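Local coordinates for probable mRNA-capping enzyme (Acanthamoeba polyphaga mimivirus, PDB 3BGY), which removes the terminal phosphate from the 5' triphosphate of mRNA through this N-terminal domain, the first step of cap formation by the multifunctional enzyme, at residues 18-23 with 219-224. Residues are numbered along the deposited sequence; the frame is centred on the assembly and turned at random.
Sequences NEYNEI and IDINTL
Two helices outside the beta barrel of the triphosphatase domain meet here, where Tyr-20 and Ile-23 on helix 17-32 pack against the first turn of helix 221-235. Ile-221 carries the largest share of the contact. Its CG2 methyl sits over one face of the Tyr-20 ring, 3.8 Å from the ring centroid and 28° off the normal, a CH-pi contact. The methyl leans toward the hydroxyl side, 3.5 Å from Tyr-20 CZ. The other branch is extended. Ile-221 CG1 lies anti to its backbone N; chi2, also anti, carries CD1 on to the partner helix. There Ile-221 CD1 lies 3.4 Å from Tyr-20 O and 3.7 Å from Ile-23 CB. Deeper in, Ile-23 CG2 meets Leu-224 CD2 at 4.1 Å.

The polar part lies at the outer margin. Asn-222 ND2 donates to Tyr-20 OH at 3.0 Å, with an N-H...O angle of 155°. The ring and amide planes are 55° apart, and Asn-222 OD1 lies at the ring edge near CE2. The same ND2 also donates to Asp-220 OD1 at 2.8 Å. Asp-220 is the N-cap of helix 221-235, and its OD1 also accepts from Asn-222 N at 2.9 Å. Two donors of one residue thus grip this oxygen. The ND2 bond helps fix the amide that holds the tyrosine hydroxyl.

Phe-15 also touches Ile-23 and Ile-221. Phe-38 of strand 36-42 touches Ile-23 and Leu-224, joining the helix pair to the barrel wall. The contact brings the first and last helices of the domain together. It is a helix-helix interface with an apolar centre and an Asp N-cap at its margin, on the outside of a tunnel-type triphosphatase barrel.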
ATOM      1  N   ASN A  18       7.362 -25.338  -6.650  1.00 16.13           N
ATOM      2  CA  ASN A  18       7.477 -24.333  -7.688  1.00 17.70           C
ATOM      3  C   ASN A  18       7.278 -22.920  -7.148  1.00 15.23           C
ATOM      4  O   ASN A  18       7.980 -22.011  -7.578  1.00 18.44           O
ATOM      5  CB  ASN A  18       6.521 -24.575  -8.846  1.00 24.45           C
ATOM      6  CG  ASN A  18       6.831 -23.672 -10.032  1.00 36.79           C
ATOM      7  OD1 ASN A  18       7.982 -23.603 -10.490  1.00 47.26           O
ATOM      8  ND2 ASN A  18       5.832 -22.935 -10.498  1.00 42.87           N
ATOM      9  N   GLU A  19       6.313 -22.745  -6.244  1.00 14.84           N
ATOM     10  CA  GLU A  19       6.061 -21.425  -5.637  1.00 13.01           C
ATOM     11  C   GLU A  19       7.284 -20.999  -4.857  1.00 11.90           C
ATOM     12  O   GLU A  19       7.740 -19.868  -4.994  1.00 14.15           O
ATOM     13  CB  GLU A  19       4.872 -21.491  -4.707  1.00 12.04           C
ATOM     14  CG  GLU A  19       3.534 -21.518  -5.442  1.00 21.62           C
ATOM     15  CD  GLU A  19       2.387 -22.014  -4.588  1.00 16.87           C
ATOM     16  OE1 GLU A  19       2.584 -22.446  -3.430  1.00 17.80           O
ATOM     17  OE2 GLU A  19       1.252 -21.957  -5.103  1.00 20.61           O
ATOM     18  N   TYR A  20       7.850 -21.930  -4.091  1.00 13.64           N
ATOM     19  CA  TYR A  20       9.086 -21.668  -3.316  1.00 12.88           C
ATOM     20  C   TYR A  20      10.194 -21.125  -4.241  1.00 15.29           C
ATOM     21  O   TYR A  20      10.788 -20.080  -3.982  1.00 13.10           O
ATOM     22  CB  TYR A  20       9.550 -22.972  -2.639  1.00 12.65           C
ATOM     23  CG  TYR A  20      10.759 -22.870  -1.715  1.00 13.36           C
ATOM     24  CD1 TYR A  20      12.078 -22.837  -2.235  1.00 15.03           C
ATOM     25  CD2 TYR A  20      10.593 -22.925  -0.318  1.00 12.99           C
ATOM     26  CE1 TYR A  20      13.211 -22.873  -1.369  1.00 15.63           C
ATOM     27  CE2 TYR A  20      11.690 -22.971   0.540  1.00 17.23           C
ATOM     28  CZ  TYR A  20      13.006 -22.945  -0.007  1.00 15.08           C
ATOM     29  OH  TYR A  20      14.077 -22.992   0.826  1.00 14.92           O
ATOM     30  N   ASN A  21      10.487 -21.843  -5.325  1.00 12.68           N
ATOM     31  CA  ASN A  21      11.550 -21.406  -6.244  1.00 10.81           C
ATOM     32  C   ASN A  21      11.293 -20.063  -6.943  1.00 13.19           C
ATOM     33  O   ASN A  21      12.207 -19.246  -7.105  1.00 14.27           O
ATOM     34  CB  ASN A  21      11.832 -22.528  -7.261  1.00 15.80           C
ATOM     35  CG  ASN A  21      12.464 -23.739  -6.595  1.00 18.99           C
ATOM     36  OD1 ASN A  21      13.081 -23.611  -5.534  1.00 14.30           O
ATOM     37  ND2 ASN A  21      12.352 -24.913  -7.226  1.00 15.88           N
ATOM     38  N   GLU A  22      10.033 -19.812  -7.274  1.00 12.34           N
ATOM     39  CA  GLU A  22       9.663 -18.559  -7.923  1.00 13.33           C
ATOM     40  C   GLU A  22       9.761 -17.392  -6.933  1.00 13.16           C
ATOM     41  O   GLU A  22      10.236 -16.334  -7.304  1.00 14.14           O
ATOM     42  CB  GLU A  22       8.255 -18.655  -8.507  1.00 18.70           C
ATOM     43  CG  GLU A  22       8.211 -19.467  -9.792  1.00 25.68           C
ATOM     44  CD  GLU A  22       6.859 -19.429 -10.508  1.00 40.65           C
ATOM     45  OE1 GLU A  22       6.001 -18.576 -10.162  1.00 32.37           O
ATOM     46  OE2 GLU A  22       6.672 -20.250 -11.447  1.00 38.67           O
ATOM     47  N   ILE A  23       9.372 -17.629  -5.678  1.00 15.87           N
ATOM     48  CA  ILE A  23       9.431 -16.597  -4.620  1.00 12.74           C
ATOM     49  C   ILE A  23      10.892 -16.286  -4.284  1.00 14.58           C
ATOM     50  O   ILE A  23      11.237 -15.135  -4.032  1.00 14.05           O
ATOM     51  CB  ILE A  23       8.612 -17.018  -3.380  1.00 12.67           C
ATOM     52  CG1 ILE A  23       7.146 -17.024  -3.774  1.00 14.76           C
ATOM     53  CG2 ILE A  23       8.760 -16.008  -2.199  1.00 12.46           C
ATOM     54  CD1 ILE A  23       6.232 -17.802  -2.855  1.00 15.90           C
ATOM     55  N   ILE A 219      14.800 -11.226   3.163  1.00 15.47           N
ATOM     56  CA  ILE A 219      14.897 -12.258   4.194  1.00 13.56           C
ATOM     57  C   ILE A 219      14.875 -13.591   3.450  1.00 12.05           C
ATOM     58  O   ILE A 219      14.486 -13.642   2.292  1.00 14.06           O
ATOM     59  CB  ILE A 219      13.747 -12.244   5.251  1.00 17.97           C
ATOM     60  CG1 ILE A 219      12.354 -12.400   4.613  1.00 13.72           C
ATOM     61  CG2 ILE A 219      13.802 -10.959   6.065  1.00 19.78           C
ATOM     62  CD1 ILE A 219      11.222 -12.475   5.604  1.00 15.85           C
ATOM     63  N   ASP A 220      15.287 -14.646   4.141  1.00 15.34           N
ATOM     64  CA  ASP A 220      15.277 -15.992   3.564  1.00 15.88           C
ATOM     65  C   ASP A 220      13.809 -16.383   3.429  1.00 11.88           C
ATOM     66  O   ASP A 220      13.000 -16.076   4.287  1.00 13.17           O
ATOM     67  CB  ASP A 220      15.967 -16.946   4.535  1.00 13.81           C
ATOM     68  CG  ASP A 220      16.202 -18.343   3.935  1.00 13.73           C
ATOM     69  OD1 ASP A 220      15.324 -19.211   4.057  1.00 16.96           O
ATOM     70  OD2 ASP A 220      17.267 -18.544   3.342  1.00 18.00           O
ATOM     71  N   ILE A 221      13.476 -17.153   2.390  1.00 11.89           N
ATOM     72  CA  ILE A 221      12.087 -17.583   2.218  1.00 12.59           C
ATOM     73  C   ILE A 221      11.543 -18.426   3.379  1.00 14.38           C
ATOM     74  O   ILE A 221      10.337 -18.432   3.651  1.00 14.17           O
ATOM     75  CB  ILE A 221      11.919 -18.321   0.897  1.00 14.20           C
ATOM     76  CG1 ILE A 221      10.427 -18.485   0.566  1.00 16.23           C
ATOM     77  CG2 ILE A 221      12.656 -19.635   0.936  1.00 17.02           C
ATOM     78  CD1 ILE A 221      10.167 -19.110  -0.765  1.00 18.04           C
ATOM     79  N   ASN A 222      12.441 -19.154   4.052  1.00 14.28           N
ATOM     80  CA  ASN A 222      12.018 -19.981   5.170  1.00 13.69           C
ATOM     81  C   ASN A 222      11.594 -19.105   6.350  1.00 14.35           C
ATOM     82  O   ASN A 222      10.666 -19.441   7.070  1.00 17.49           O
ATOM     83  CB  ASN A 222      13.104 -20.996   5.526  1.00 14.06           C
ATOM     84  CG  ASN A 222      13.288 -22.008   4.419  1.00 15.96           C
ATOM     85  OD1 ASN A 222      12.427 -22.875   4.228  1.00 17.15           O
ATOM     86  ND2 ASN A 222      14.319 -21.831   3.610  1.00 16.78           N
ATOM     87  N   THR A 223      12.282 -17.970   6.510  1.00 13.29           N
ATOM     88  CA  THR A 223      11.896 -16.979   7.538  1.00 14.90           C
ATOM     89  C   THR A 223      10.525 -16.356   7.151  1.00 13.55           C
ATOM     90  O   THR A 223       9.634 -16.183   8.017  1.00 14.97           O
ATOM     91  CB  THR A 223      12.980 -15.897   7.632  1.00 14.04           C
ATOM     92  OG1 THR A 223      14.221 -16.543   7.877  1.00 16.96           O
ATOM     93  CG2 THR A 223      12.719 -14.907   8.756  1.00 17.69           C
ATOM     94  N   LEU A 224      10.336 -16.073   5.857  1.00 14.32           N
ATOM     95  CA  LEU A 224       9.070 -15.509   5.367  1.00 10.85           C
ATOM     96  C   LEU A 224       7.927 -16.482   5.616  1.00 14.83           C
ATOM     97  O   LEU A 224       6.882 -16.079   6.131  1.00 14.64           O
ATOM     98  CB  LEU A 224       9.155 -15.196   3.876  1.00 12.90           C
ATOM     99  CG  LEU A 224       7.881 -14.715   3.157  1.00 15.28           C
ATOM    100  CD1 LEU A 224       7.493 -13.330   3.661  1.00 14.14           C
ATOM    101  CD2 LEU A 224       8.088 -14.700   1.672  1.00 15.69           C
TER